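Local coordinates for protein tyrosine recombinase XerH (Helicobacter pylori, PDB 5JK0) that cuts and rejoins DNA strands as a site-specific tyrosine recombinase that takes part in chromosome segregation, at residues Glu186-Ile191 against Leu204-Val209; Ile191-Ser194 against Arg200-Leu203; Lys224-Glu229 against Asp273-Asn278; Ala287-Gln292 against Asn307-Leu312. All coordinates share one frame; numbering follows the deposited sequence.

Contact 1: Glu186-Ile191 against Leu204-Val209; sequences ESIDKI and LIKIIV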
# COMPACT_ATOMS: atom_id res chain seq x y z
N GLU D 186 10.26 -36.30 20.93
CA GLU D 186 9.92 -37.49 21.70
C GLU D 186 9.00 -38.41 20.91
O GLU D 186 9.15 -39.63 20.93
CB GLU D 186 9.25 -37.11 23.02
CG GLU D 186 10.12 -36.29 23.96
CD GLU D 186 9.39 -35.87 25.22
OE1 GLU D 186 9.97 -35.11 26.02
OE2 GLU D 186 8.24 -36.32 25.41
N SER D 187 8.04 -37.81 20.21
CA SER D 187 7.03 -38.56 19.47
C SER D 187 7.62 -39.28 18.27
O SER D 187 7.06 -40.27 17.80
CB SER D 187 5.91 -37.62 19.03
OG SER D 187 5.32 -36.97 20.14
N ILE D 188 8.75 -38.79 17.77
CA ILE D 188 9.43 -39.42 16.65
C ILE D 188 9.87 -40.84 17.02
O ILE D 188 9.75 -41.77 16.22
CB ILE D 188 10.66 -38.61 16.20
CG1 ILE D 188 10.23 -37.22 15.71
CG2 ILE D 188 11.43 -39.34 15.10
CD1 ILE D 188 11.38 -36.36 15.22
N ASP D 189 10.36 -41.00 18.24
CA ASP D 189 10.84 -42.29 18.72
C ASP D 189 9.73 -43.11 19.36
O ASP D 189 9.81 -44.34 19.42
CB ASP D 189 11.98 -42.10 19.72
CG ASP D 189 13.14 -41.31 19.14
OD1 ASP D 189 13.42 -41.47 17.93
OD2 ASP D 189 13.77 -40.54 19.89
N LYS D 190 8.69 -42.44 19.84
CA LYS D 190 7.61 -43.10 20.57
C LYS D 190 6.54 -43.68 19.66
O LYS D 190 5.86 -44.64 20.02
CB LYS D 190 6.97 -42.12 21.56
N ILE D 191 6.38 -43.10 18.47
CA ILE D 191 5.35 -43.53 17.54
C ILE D 191 5.71 -44.89 16.92
O ILE D 191 6.89 -45.23 16.79
CB ILE D 191 5.12 -42.48 16.42
CG1 ILE D 191 3.78 -42.71 15.72
CG2 ILE D 191 6.28 -42.48 15.42
CD1 ILE D 191 3.42 -41.63 14.73
N LEU D 204 15.62 -39.28 8.78
CA LEU D 204 15.24 -38.25 7.81
C LEU D 204 14.59 -37.05 8.48
O LEU D 204 14.96 -35.90 8.21
CB LEU D 204 14.29 -38.84 6.76
CG LEU D 204 13.71 -37.86 5.74
CD1 LEU D 204 14.81 -37.17 4.96
CD2 LEU D 204 12.75 -38.58 4.80
N ILE D 205 13.62 -37.31 9.35
CA ILE D 205 12.86 -36.24 10.00
C ILE D 205 13.70 -35.48 11.02
O ILE D 205 13.61 -34.26 11.11
CB ILE D 205 11.60 -36.81 10.68
CG1 ILE D 205 10.68 -37.46 9.64
CG2 ILE D 205 10.84 -35.71 11.42
CD1 ILE D 205 9.37 -37.96 10.20
N LYS D 206 14.53 -36.20 11.77
CA LYS D 206 15.35 -35.56 12.80
C LYS D 206 16.37 -34.58 12.22
O LYS D 206 16.60 -33.52 12.79
CB LYS D 206 16.07 -36.62 13.65
CG LYS D 206 15.15 -37.35 14.61
CD LYS D 206 15.92 -38.02 15.73
CE LYS D 206 14.97 -38.74 16.67
NZ LYS D 206 15.46 -38.75 18.08
N ILE D 207 16.97 -34.95 11.09
CA ILE D 207 17.93 -34.07 10.43
C ILE D 207 17.27 -32.76 10.00
O ILE D 207 17.86 -31.69 10.11
CB ILE D 207 18.58 -34.76 9.21
CG1 ILE D 207 19.47 -35.92 9.66
CG2 ILE D 207 19.39 -33.77 8.39
CD1 ILE D 207 20.13 -36.66 8.52
N ILE D 208 16.02 -32.86 9.55
CA ILE D 208 15.24 -31.69 9.16
C ILE D 208 14.96 -30.78 10.36
O ILE D 208 15.10 -29.56 10.27
CB ILE D 208 13.91 -32.09 8.50
CG1 ILE D 208 14.17 -32.80 7.17
CG2 ILE D 208 13.02 -30.87 8.28
CD1 ILE D 208 12.91 -33.16 6.42
N VAL D 209 14.58 -31.39 11.48
CA VAL D 209 14.25 -30.64 12.68
C VAL D 209 15.44 -29.84 13.20
O VAL D 209 15.31 -28.66 13.54
CB VAL D 209 13.74 -31.57 13.80
CG1 VAL D 209 13.54 -30.80 15.10
CG2 VAL D 209 12.45 -32.26 13.39
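I188 is the first residue of 186-191 to meet helix 198-211, and both of its branches do so. Its CG1 arm is fully stretched (chi2 -179°), which carries CD1 across to I205 CG2 at 3.9 Å; the two isoleucines slant past each other rather than lying side by side. The shorter branch ends beside the lysine chain, with I188 CG2 3.9 Å from K206 CE. The methylenes of K206 therefore extend the apolar patch before the chain reaches its charge.

These segments form part of a helical hairpin in the catalytic domain of the tyrosine recombinase: helices 178-190 and 198-211 run antiparallel, the short axes at 176° and 11.0 Å apart. F184, one turn before I188, packs on I205 and V209 and continues the same interface.

D189 comes next and adds a charged interaction. Its carboxylate crosses the K206 chain at about a right angle. K206 NZ forms a salt bridge to D189 OD2 at 3.1 Å, meeting the syn lone pair of that oxygen, with a weak second bond to OD1 at 3.4 Å; a bend at chi4 (-148°) turns the ammonium there. OD1 also forms a salt bridge with R202, and the D189 carbonyl takes a bond from R198 NH1. Two cations at one carboxylate would probably stabilise its ionised form. At I191 the chain leaves helical geometry, its N still bonded to S187 O at 3.0 Å.

Contact 2: Ile191-Ser194 against Arg200-Leu203; sequences IEMS and RNRL. With nucleotides of chain H.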
# COMPACT_ATOMS: atom_id res chain seq x y z
N ILE D 191 6.38 -43.10 18.47
CA ILE D 191 5.35 -43.53 17.54
C ILE D 191 5.71 -44.89 16.92
O ILE D 191 6.89 -45.23 16.79
CB ILE D 191 5.12 -42.48 16.42
CG1 ILE D 191 3.78 -42.71 15.72
CG2 ILE D 191 6.28 -42.48 15.42
CD1 ILE D 191 3.42 -41.63 14.73
N GLU D 192 4.69 -45.66 16.55
CA GLU D 192 4.89 -46.99 15.99
C GLU D 192 5.27 -46.94 14.52
O GLU D 192 4.57 -46.32 13.71
CB GLU D 192 3.63 -47.84 16.18
N MET D 193 6.38 -47.58 14.17
CA MET D 193 6.83 -47.67 12.79
C MET D 193 7.33 -49.08 12.48
O MET D 193 7.86 -49.76 13.36
CB MET D 193 7.93 -46.65 12.49
CG MET D 193 7.61 -45.23 12.95
SD MET D 193 8.63 -43.98 12.14
CE MET D 193 8.07 -44.15 10.45
N SER D 194 7.16 -49.52 11.24
CA SER D 194 7.63 -50.84 10.83
C SER D 194 9.15 -50.88 10.77
O SER D 194 9.80 -49.85 10.57
CB SER D 194 7.04 -51.23 9.47
OG SER D 194 7.56 -50.42 8.43
N ARG D 200 15.09 -45.39 8.67
CA ARG D 200 15.20 -44.41 7.60
C ARG D 200 14.39 -43.15 7.89
O ARG D 200 14.89 -42.03 7.75
CB ARG D 200 14.74 -45.02 6.28
CG ARG D 200 14.79 -44.07 5.10
CD ARG D 200 14.05 -44.65 3.91
NE ARG D 200 12.63 -44.83 4.20
CZ ARG D 200 11.78 -45.49 3.42
NH1 ARG D 200 12.21 -46.05 2.30
NH2 ARG D 200 10.51 -45.61 3.77
N ASN D 201 13.14 -43.33 8.29
CA ASN D 201 12.23 -42.21 8.50
C ASN D 201 12.60 -41.36 9.71
O ASN D 201 12.50 -40.13 9.67
CB ASN D 201 10.79 -42.71 8.64
CG ASN D 201 10.27 -43.32 7.35
OD1 ASN D 201 11.03 -43.60 6.43
ND2 ASN D 201 8.96 -43.54 7.29
N ARG D 202 13.03 -42.01 10.79
CA ARG D 202 13.44 -41.28 11.99
C ARG D 202 14.65 -40.41 11.70
O ARG D 202 14.69 -39.24 12.10
CB ARG D 202 13.74 -42.24 13.14
CG ARG D 202 12.50 -42.82 13.80
CD ARG D 202 12.82 -43.32 15.20
NE ARG D 202 13.85 -44.35 15.20
CZ ARG D 202 14.48 -44.77 16.29
NH1 ARG D 202 15.41 -45.72 16.19
NH2 ARG D 202 14.19 -44.26 17.47
N LEU D 203 15.63 -40.97 11.00
CA LEU D 203 16.84 -40.23 10.65
C LEU D 203 16.52 -39.06 9.73
O LEU D 203 17.08 -37.97 9.88
CB LEU D 203 17.86 -41.16 9.99
CG LEU D 203 19.17 -40.51 9.53
CD1 LEU D 203 19.90 -39.86 10.70
CD2 LEU D 203 20.06 -41.53 8.84
P DA H 3 5.61 -49.80 5.79
OP1 DA H 3 6.82 -50.61 6.03
OP2 DA H 3 5.29 -48.67 6.69
O5' DA H 3 5.67 -49.27 4.29
C5' DA H 3 5.89 -50.18 3.22
C4' DA H 3 5.87 -49.47 1.88
O4' DA H 3 4.50 -49.22 1.48
C3' DA H 3 6.57 -48.10 1.86
O3' DA H 3 7.35 -47.98 0.67
C2' DA H 3 5.40 -47.12 1.85
C1' DA H 3 4.39 -47.90 1.02
N9 DA H 3 3.02 -47.44 1.18
C8 DA H 3 2.42 -47.02 2.34
N7 DA H 3 1.17 -46.65 2.18
C5 DA H 3 0.94 -46.83 0.83
C6 DA H 3 -0.20 -46.62 0.03
N6 DA H 3 -1.36 -46.16 0.50
N1 DA H 3 -0.10 -46.91 -1.29
C2 DA H 3 1.06 -47.38 -1.76
N3 DA H 3 2.20 -47.61 -1.10
C4 DA H 3 2.06 -47.32 0.20
P DG H 4 8.51 -46.87 0.58
OP1 DG H 4 9.16 -47.02 -0.74
OP2 DG H 4 9.32 -46.97 1.81
O5' DG H 4 7.71 -45.47 0.62
C5' DG H 4 7.70 -44.60 -0.51
C4' DG H 4 6.73 -45.09 -1.58
O4' DG H 4 5.48 -45.46 -0.96
C3' DG H 4 6.35 -44.06 -2.61
O3' DG H 4 7.32 -44.02 -3.65
C2' DG H 4 5.01 -44.59 -3.12
C1' DG H 4 4.43 -45.31 -1.90
N9 DG H 4 3.33 -44.60 -1.25
C8 DG H 4 3.24 -44.24 0.07
N7 DG H 4 2.13 -43.62 0.36
C5 DG H 4 1.43 -43.57 -0.84
C6 DG H 4 0.16 -43.02 -1.14
O6 DG H 4 -0.62 -42.44 -0.37
N1 DG H 4 -0.17 -43.18 -2.48
C2 DG H 4 0.63 -43.80 -3.42
N2 DG H 4 0.14 -43.86 -4.66
N3 DG H 4 1.82 -44.33 -3.15
C4 DG H 4 2.16 -44.17 -1.85
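A small van der Waals contact in the helical hairpin of the tyrosine recombinase catalytic domain joins M193, in the loop between helices 178-190 and 198-211, to N201 in the first turns of the second helix, right beside bound DNA. M193 CE lies 3.3 Å from N201 ND2 and 3.6 Å from N201 CB, brought there by a bend at chi3 (66°); SD stays farther off, 4.4 Å from R202 CG.

The amide that receives this methyl group is held from two directions. N201 OD1 accepts R200 NE at 3.0 Å, nearly in line with the carbonyl bond (C=O...donor 168°) and in the guanidinium plane, while N201 ND2 bonds to Y288 OH. N201 is thus a second-shell residue that helps fix the rotation of R200. The other edge of that guanidinium grips DG4 of chain H: NH2 donates to OP2 at 2.7 Å (N-H...O 158°), NH1 only weakly, and NH1 also bonds to C277 O. From the loop, S194 OG donates to OP1 of DA3 of chain H at 2.5 Å, so the two segments clasp consecutive phosphates of one strand.

Helix 286-300 flanks the pair, its Q292 touching both M193 and N201, whereas W261 of helix 255-264 packs on R200 and L203.

Contact 3: Lys224-Glu229 against Asp273-Asn278; sequences KDFTLE and DLLFCN. With nucleotides of chain H.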
# COMPACT_ATOMS: atom_id res chain seq x y z
N LYS D 224 28.48 -39.04 0.52
CA LYS D 224 29.80 -38.42 0.39
C LYS D 224 29.83 -36.98 0.90
O LYS D 224 30.91 -36.41 1.09
CB LYS D 224 30.26 -38.46 -1.07
CG LYS D 224 29.38 -37.67 -2.02
CD LYS D 224 29.95 -37.67 -3.43
CE LYS D 224 29.09 -36.83 -4.36
NZ LYS D 224 29.65 -36.79 -5.74
N ASP D 225 28.66 -36.39 1.13
CA ASP D 225 28.58 -35.01 1.58
C ASP D 225 28.52 -34.91 3.11
O ASP D 225 28.25 -33.83 3.65
CB ASP D 225 27.36 -34.32 0.96
CG ASP D 225 27.48 -34.18 -0.54
OD1 ASP D 225 28.62 -34.09 -1.04
OD2 ASP D 225 26.43 -34.15 -1.23
N PHE D 226 28.76 -36.02 3.78
CA PHE D 226 28.79 -36.05 5.24
C PHE D 226 30.22 -36.15 5.77
O PHE D 226 30.96 -37.05 5.39
CB PHE D 226 27.96 -37.22 5.78
CG PHE D 226 26.48 -36.96 5.80
CD1 PHE D 226 25.73 -37.06 4.64
CD2 PHE D 226 25.84 -36.64 6.98
CE1 PHE D 226 24.37 -36.83 4.66
CE2 PHE D 226 24.48 -36.40 7.01
CZ PHE D 226 23.74 -36.50 5.85
N THR D 227 30.60 -35.21 6.63
CA THR D 227 31.91 -35.25 7.27
C THR D 227 31.78 -35.06 8.78
O THR D 227 31.03 -34.21 9.25
CB THR D 227 32.85 -34.16 6.71
OG1 THR D 227 32.25 -32.87 6.89
CG2 THR D 227 33.12 -34.39 5.24
N LEU D 228 32.51 -35.87 9.54
CA LEU D 228 32.46 -35.81 11.00
C LEU D 228 33.79 -35.37 11.58
O LEU D 228 34.83 -35.97 11.32
CB LEU D 228 32.06 -37.17 11.57
CG LEU D 228 32.03 -37.28 13.10
CD1 LEU D 228 31.08 -36.25 13.70
CD2 LEU D 228 31.64 -38.69 13.53
N GLU D 229 33.76 -34.31 12.39
CA GLU D 229 34.95 -33.80 13.04
C GLU D 229 34.59 -33.01 14.30
O GLU D 229 33.62 -32.25 14.30
CB GLU D 229 35.76 -32.92 12.08
N ASP D 273 24.91 -43.25 -4.47
CA ASP D 273 25.27 -42.93 -3.09
C ASP D 273 24.21 -42.06 -2.42
O ASP D 273 24.50 -41.34 -1.46
CB ASP D 273 26.63 -42.23 -3.04
CG ASP D 273 26.66 -40.96 -3.86
OD1 ASP D 273 25.88 -40.86 -4.83
OD2 ASP D 273 27.46 -40.06 -3.53
N LEU D 274 22.99 -42.12 -2.94
CA LEU D 274 21.86 -41.40 -2.35
C LEU D 274 21.56 -41.97 -0.97
O LEU D 274 21.42 -43.18 -0.81
CB LEU D 274 20.64 -41.50 -3.25
CG LEU D 274 19.45 -40.58 -2.94
CD1 LEU D 274 19.86 -39.12 -3.07
CD2 LEU D 274 18.29 -40.89 -3.87
N LEU D 275 21.47 -41.10 0.03
CA LEU D 275 21.30 -41.54 1.42
C LEU D 275 19.92 -42.16 1.66
O LEU D 275 19.82 -43.31 2.09
CB LEU D 275 21.52 -40.38 2.38
CG LEU D 275 21.48 -40.74 3.87
CD1 LEU D 275 22.48 -41.84 4.18
CD2 LEU D 275 21.74 -39.52 4.73
N PHE D 276 18.87 -41.39 1.38
CA PHE D 276 17.51 -41.88 1.56
C PHE D 276 16.93 -42.37 0.24
O PHE D 276 17.09 -41.72 -0.80
CB PHE D 276 16.62 -40.78 2.16
CG PHE D 276 17.13 -40.23 3.46
CD1 PHE D 276 16.97 -40.93 4.64
CD2 PHE D 276 17.77 -39.00 3.50
CE1 PHE D 276 17.43 -40.42 5.83
CE2 PHE D 276 18.24 -38.49 4.69
CZ PHE D 276 18.07 -39.20 5.86
N CYS D 277 16.26 -43.51 0.27
CA CYS D 277 15.69 -44.09 -0.93
C CYS D 277 14.44 -44.92 -0.64
O CYS D 277 14.24 -45.38 0.49
CB CYS D 277 16.73 -44.97 -1.64
SG CYS D 277 17.27 -46.41 -0.69
N ASN D 278 13.60 -45.09 -1.65
CA ASN D 278 12.42 -45.94 -1.53
C ASN D 278 12.80 -47.41 -1.68
O ASN D 278 13.98 -47.75 -1.71
CB ASN D 278 11.36 -45.54 -2.56
CG ASN D 278 11.91 -45.46 -3.98
OD1 ASN D 278 12.85 -46.17 -4.34
ND2 ASN D 278 11.32 -44.59 -4.79
P DG H 4 8.51 -46.87 0.58
OP1 DG H 4 9.16 -47.02 -0.74
OP2 DG H 4 9.32 -46.97 1.81
O5' DG H 4 7.71 -45.47 0.62
C5' DG H 4 7.70 -44.60 -0.51
C4' DG H 4 6.73 -45.09 -1.58
O4' DG H 4 5.48 -45.46 -0.96
C3' DG H 4 6.35 -44.06 -2.61
O3' DG H 4 7.32 -44.02 -3.65
C2' DG H 4 5.01 -44.59 -3.12
C1' DG H 4 4.43 -45.31 -1.90
N9 DG H 4 3.33 -44.60 -1.25
C8 DG H 4 3.24 -44.24 0.07
N7 DG H 4 2.13 -43.62 0.36
C5 DG H 4 1.43 -43.57 -0.84
C6 DG H 4 0.16 -43.02 -1.14
O6 DG H 4 -0.62 -42.44 -0.37
N1 DG H 4 -0.17 -43.18 -2.48
C2 DG H 4 0.63 -43.80 -3.42
N2 DG H 4 0.14 -43.86 -4.66
N3 DG H 4 1.82 -44.33 -3.15
C4 DG H 4 2.16 -44.17 -1.85
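F226 and L275 make the apolar part of a contact that joins the start of edge strand 226-229, in the three-stranded antiparallel sheet of the catalytic domain, to the loop preceding helix 286-300. L275 CD2 is 3.8 Å from F226 CE1 and equally close to F226 CZ, approaching the ring obliquely, with the two side chains crossing at about a right angle. With L275 CG opposite its backbone N (chi1 -175°), that carbon sits 4.0 Å above the centre of one face of the F276 ring, and chi2 (56°) turns CD2 to F226. The leucine is thereby wedged between two phenylalanines. I235 of strand 232-238 adds to the packing on F226, and L262 of helix 255-264 to that on L275.

The charged pair meets along its carbons. K224, extended beyond CG, passes D273 OD2 at 3.4 Å from CG and 3.5 Å from CD, but its NZ ends 4.5 Å from that oxygen, beyond salt-bridge distance. Any attraction between them is therefore probably modest.

Backbone bonds fasten the loop just ahead of the strand: D273 pairs with I223 and L275 with L221. On the sheet side, D225 pairs with L236 and T227 with T234.

At the far end the loop reaches DNA. N278 ND2 bonds to S282 OG and to the phosphate of another nucleotide than DG4 of chain H, whose OP1 N278 CB approaches to 3.2 Å, a contact without a hydrogen bond.

Contact 4: Ala287-Gln292 against Asn307-Leu312; sequences AYLYKQ and NGAHML. With nucleotides of chain G; nucleotides of chain H.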
# COMPACT_ATOMS: atom_id res chain seq x y z
N ALA D 287 5.76 -36.00 -0.82
CA ALA D 287 4.45 -36.51 -0.43
C ALA D 287 4.54 -37.52 0.70
O ALA D 287 3.75 -37.49 1.64
CB ALA D 287 3.76 -37.13 -1.64
N TYR D 288 5.52 -38.42 0.62
CA TYR D 288 5.71 -39.43 1.65
C TYR D 288 6.28 -38.79 2.92
O TYR D 288 5.88 -39.15 4.03
CB TYR D 288 6.65 -40.54 1.17
CG TYR D 288 6.91 -41.60 2.21
CD1 TYR D 288 6.00 -42.62 2.43
CD2 TYR D 288 8.07 -41.58 2.97
CE1 TYR D 288 6.23 -43.60 3.39
CE2 TYR D 288 8.32 -42.55 3.93
CZ TYR D 288 7.39 -43.55 4.13
OH TYR D 288 7.64 -44.51 5.08
N LEU D 289 7.20 -37.86 2.75
CA LEU D 289 7.81 -37.16 3.88
C LEU D 289 6.77 -36.40 4.69
O LEU D 289 6.76 -36.47 5.92
CB LEU D 289 8.91 -36.21 3.39
CG LEU D 289 9.50 -35.26 4.44
CD1 LEU D 289 10.14 -36.04 5.59
CD2 LEU D 289 10.51 -34.32 3.80
N TYR D 290 5.89 -35.68 3.99
CA TYR D 290 4.83 -34.92 4.64
C TYR D 290 3.93 -35.82 5.47
O TYR D 290 3.63 -35.52 6.63
CB TYR D 290 4.00 -34.16 3.60
CG TYR D 290 2.84 -33.38 4.18
CD1 TYR D 290 1.60 -33.98 4.36
CD2 TYR D 290 2.99 -32.05 4.55
CE1 TYR D 290 0.54 -33.27 4.90
CE2 TYR D 290 1.93 -31.34 5.09
CZ TYR D 290 0.71 -31.95 5.26
OH TYR D 290 -0.35 -31.25 5.79
N LYS D 291 3.49 -36.92 4.87
CA LYS D 291 2.57 -37.85 5.51
C LYS D 291 3.15 -38.41 6.81
O LYS D 291 2.43 -38.59 7.79
CB LYS D 291 2.21 -38.99 4.56
CG LYS D 291 0.92 -39.71 4.91
CD LYS D 291 -0.28 -38.79 4.77
CE LYS D 291 -1.58 -39.55 5.02
NZ LYS D 291 -2.78 -38.68 4.82
N GLN D 292 4.45 -38.68 6.81
CA GLN D 292 5.12 -39.20 7.99
C GLN D 292 5.26 -38.13 9.06
O GLN D 292 5.20 -38.42 10.26
CB GLN D 292 6.49 -39.77 7.62
CG GLN D 292 6.42 -41.02 6.75
CD GLN D 292 5.74 -42.18 7.45
OE1 GLN D 292 5.94 -42.40 8.65
NE2 GLN D 292 4.92 -42.91 6.71
N ASN D 307 1.22 -28.65 8.84
CA ASN D 307 1.73 -29.84 9.51
C ASN D 307 2.80 -30.57 8.71
O ASN D 307 2.89 -31.80 8.76
CB ASN D 307 0.58 -30.80 9.83
CG ASN D 307 -0.55 -30.12 10.58
OD1 ASN D 307 -0.45 -29.86 11.78
ND2 ASN D 307 -1.64 -29.83 9.88
N GLY D 308 3.61 -29.82 7.98
CA GLY D 308 4.64 -30.41 7.15
C GLY D 308 6.05 -30.12 7.62
O GLY D 308 6.25 -29.55 8.70
N ALA D 309 7.03 -30.51 6.82
CA ALA D 309 8.44 -30.31 7.15
C ALA D 309 8.83 -28.84 7.08
O ALA D 309 9.74 -28.40 7.78
CB ALA D 309 9.32 -31.13 6.23
N HIS D 310 8.14 -28.08 6.23
CA HIS D 310 8.45 -26.66 6.08
C HIS D 310 8.05 -25.89 7.34
O HIS D 310 8.66 -24.87 7.67
CB HIS D 310 7.74 -26.08 4.85
CG HIS D 310 8.41 -24.87 4.29
ND1 HIS D 310 9.48 -24.93 3.42
CD2 HIS D 310 8.17 -23.55 4.49
CE1 HIS D 310 9.86 -23.71 3.10
NE2 HIS D 310 9.08 -22.85 3.74
N MET D 311 7.02 -26.38 8.03
CA MET D 311 6.61 -25.79 9.30
C MET D 311 7.70 -26.01 10.35
O MET D 311 7.91 -25.16 11.22
CB MET D 311 5.28 -26.40 9.76
CG MET D 311 4.65 -25.71 10.98
SD MET D 311 5.21 -26.38 12.56
CE MET D 311 4.59 -28.06 12.46
N LEU D 312 8.38 -27.14 10.25
CA LEU D 312 9.51 -27.43 11.13
C LEU D 312 10.68 -26.52 10.79
O LEU D 312 11.49 -26.19 11.65
CB LEU D 312 9.93 -28.90 11.00
CG LEU D 312 8.85 -29.95 11.31
CD1 LEU D 312 9.42 -31.35 11.14
CD2 LEU D 312 8.30 -29.75 12.70
P DA G 24 -0.86 -28.29 4.89
OP1 DA G 24 -1.85 -27.30 5.37
OP2 DA G 24 0.09 -28.89 5.84
O5' DA G 24 -1.65 -29.47 4.14
C5' DA G 24 -2.70 -29.14 3.23
C4' DA G 24 -3.08 -30.34 2.37
O4' DA G 24 -2.06 -30.59 1.37
C3' DA G 24 -3.28 -31.67 3.12
O3' DA G 24 -4.50 -32.26 2.69
C2' DA G 24 -2.09 -32.50 2.65
C1' DA G 24 -1.94 -31.98 1.24
N9 DA G 24 -0.67 -32.31 0.60
C8 DA G 24 0.54 -32.48 1.20
N7 DA G 24 1.51 -32.78 0.36
C5 DA G 24 0.89 -32.80 -0.88
C6 DA G 24 1.36 -33.05 -2.18
N6 DA G 24 2.64 -33.34 -2.45
N1 DA G 24 0.47 -32.98 -3.19
C2 DA G 24 -0.80 -32.69 -2.91
N3 DA G 24 -1.37 -32.44 -1.73
C4 DA G 24 -0.46 -32.51 -0.75
P DC G 23 5.54 -28.97 3.04
OP1 DC G 23 5.74 -28.75 4.49
OP2 DC G 23 5.82 -30.30 2.46
O5' DC G 23 4.04 -28.56 2.67
C5' DC G 23 3.58 -27.24 2.96
C4' DC G 23 2.10 -27.10 2.65
O4' DC G 23 1.89 -27.18 1.22
C3' DC G 23 1.20 -28.18 3.27
O3' DC G 23 -0.02 -27.59 3.71
C2' DC G 23 0.97 -29.14 2.11
C1' DC G 23 0.96 -28.20 0.91
N1 DC G 23 1.38 -28.84 -0.36
C2 DC G 23 0.46 -29.00 -1.40
O2 DC G 23 -0.70 -28.60 -1.24
N3 DC G 23 0.86 -29.58 -2.56
C4 DC G 23 2.12 -29.99 -2.70
N4 DC G 23 2.47 -30.56 -3.86
C5 DC G 23 3.08 -29.84 -1.65
C6 DC G 23 2.67 -29.27 -0.51
P DT H 5 7.70 -42.62 -4.35
OP1 DT H 5 8.89 -42.84 -5.19
OP2 DT H 5 7.73 -41.60 -3.28
O5' DT H 5 6.44 -42.31 -5.29
C5' DT H 5 6.15 -43.17 -6.39
C4' DT H 5 4.89 -42.71 -7.12
O4' DT H 5 3.79 -42.62 -6.19
C3' DT H 5 4.99 -41.35 -7.81
O3' DT H 5 4.40 -41.40 -9.10
C2' DT H 5 4.21 -40.43 -6.87
C1' DT H 5 3.15 -41.38 -6.33
N1 DT H 5 2.60 -40.97 -5.01
C2 DT H 5 1.35 -40.40 -4.94
O2 DT H 5 0.64 -40.22 -5.92
N3 DT H 5 0.94 -40.06 -3.68
C4 DT H 5 1.64 -40.23 -2.50
O4 DT H 5 1.19 -39.89 -1.41
C5 DT H 5 2.95 -40.82 -2.64
C7 DT H 5 3.81 -41.05 -1.43
C6 DT H 5 3.36 -41.16 -3.87
O HOH W 1 -2.71 -31.28 7.30
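The Y290 ring stands obliquely against the backbone of N307 and G308, its CD2 3.5 Å from G308 CA. With CG opposite the backbone N (chi1 178°), the ring projects from helix 286-300 into the angle between this backbone and the DNA. Over one face lies DA24 of chain G, whose C8 is 3.6 Å above the ring plane and offset toward the rim. OP2 of the same nucleotide lies at the ring edge, in plane; Y290 OH donates to it, though the refined length of 2.4 Å is doubtfully short.

A second donor meets that oxygen almost straight on: N307 N to DA24 OP2 is 3.2 Å, with an N-H...O angle of 178°. The N307 side chain is linked to the tyrosine through water. Its ND2 donates to a water at 3.1 Å, which in turn donates to Y290 OH at 2.8 Å, and its OD1 accepts from R304 N. Farther inside, L289 CD2 touches A309 CB at 4.2 Å, closing the apolar side between the two helices.

Glycine at 308, having no side chain, lets the backbone run close to both the tyrosine and DC23 of chain G. Just beyond, H310 N donates to OP1 of DC23 at 3.0 Å (163°). This phosphate sits at the amino end of helix 309-324, where the helix dipole would probably favour an anion. H310 is a predicted catalytic residue whose NE2 makes a weak bond to a phosphate. The main-chain N-H groups of N307 and H310 thus reach two successive phosphates, of DA24 and DC23 of chain G, and hold the phosphate backbone close to H310, consistent with positioning the DNA at the active site.

In the fold
Followed from the N terminus, contact 1 closes the turn from helix 178-190 to helix 198-211, and contact 2 nests inside it, sharing I191 and closing the same hairpin nearer its tip. Contact 3 comes later in series: the chain leaves the sheet's first strand, completes the sheet, passes through helix 255-264 and returns 43 residues on. Contact 4 follows, closing the connection between helices 286-300 and 309-324. None of the loops cross. Helix 198-211 is the common element in space, with L204 packing on both F276 of contact 3 and L289 of contact 4. Contacts 3 and 4 do not touch each other, their centres about 21 Å apart.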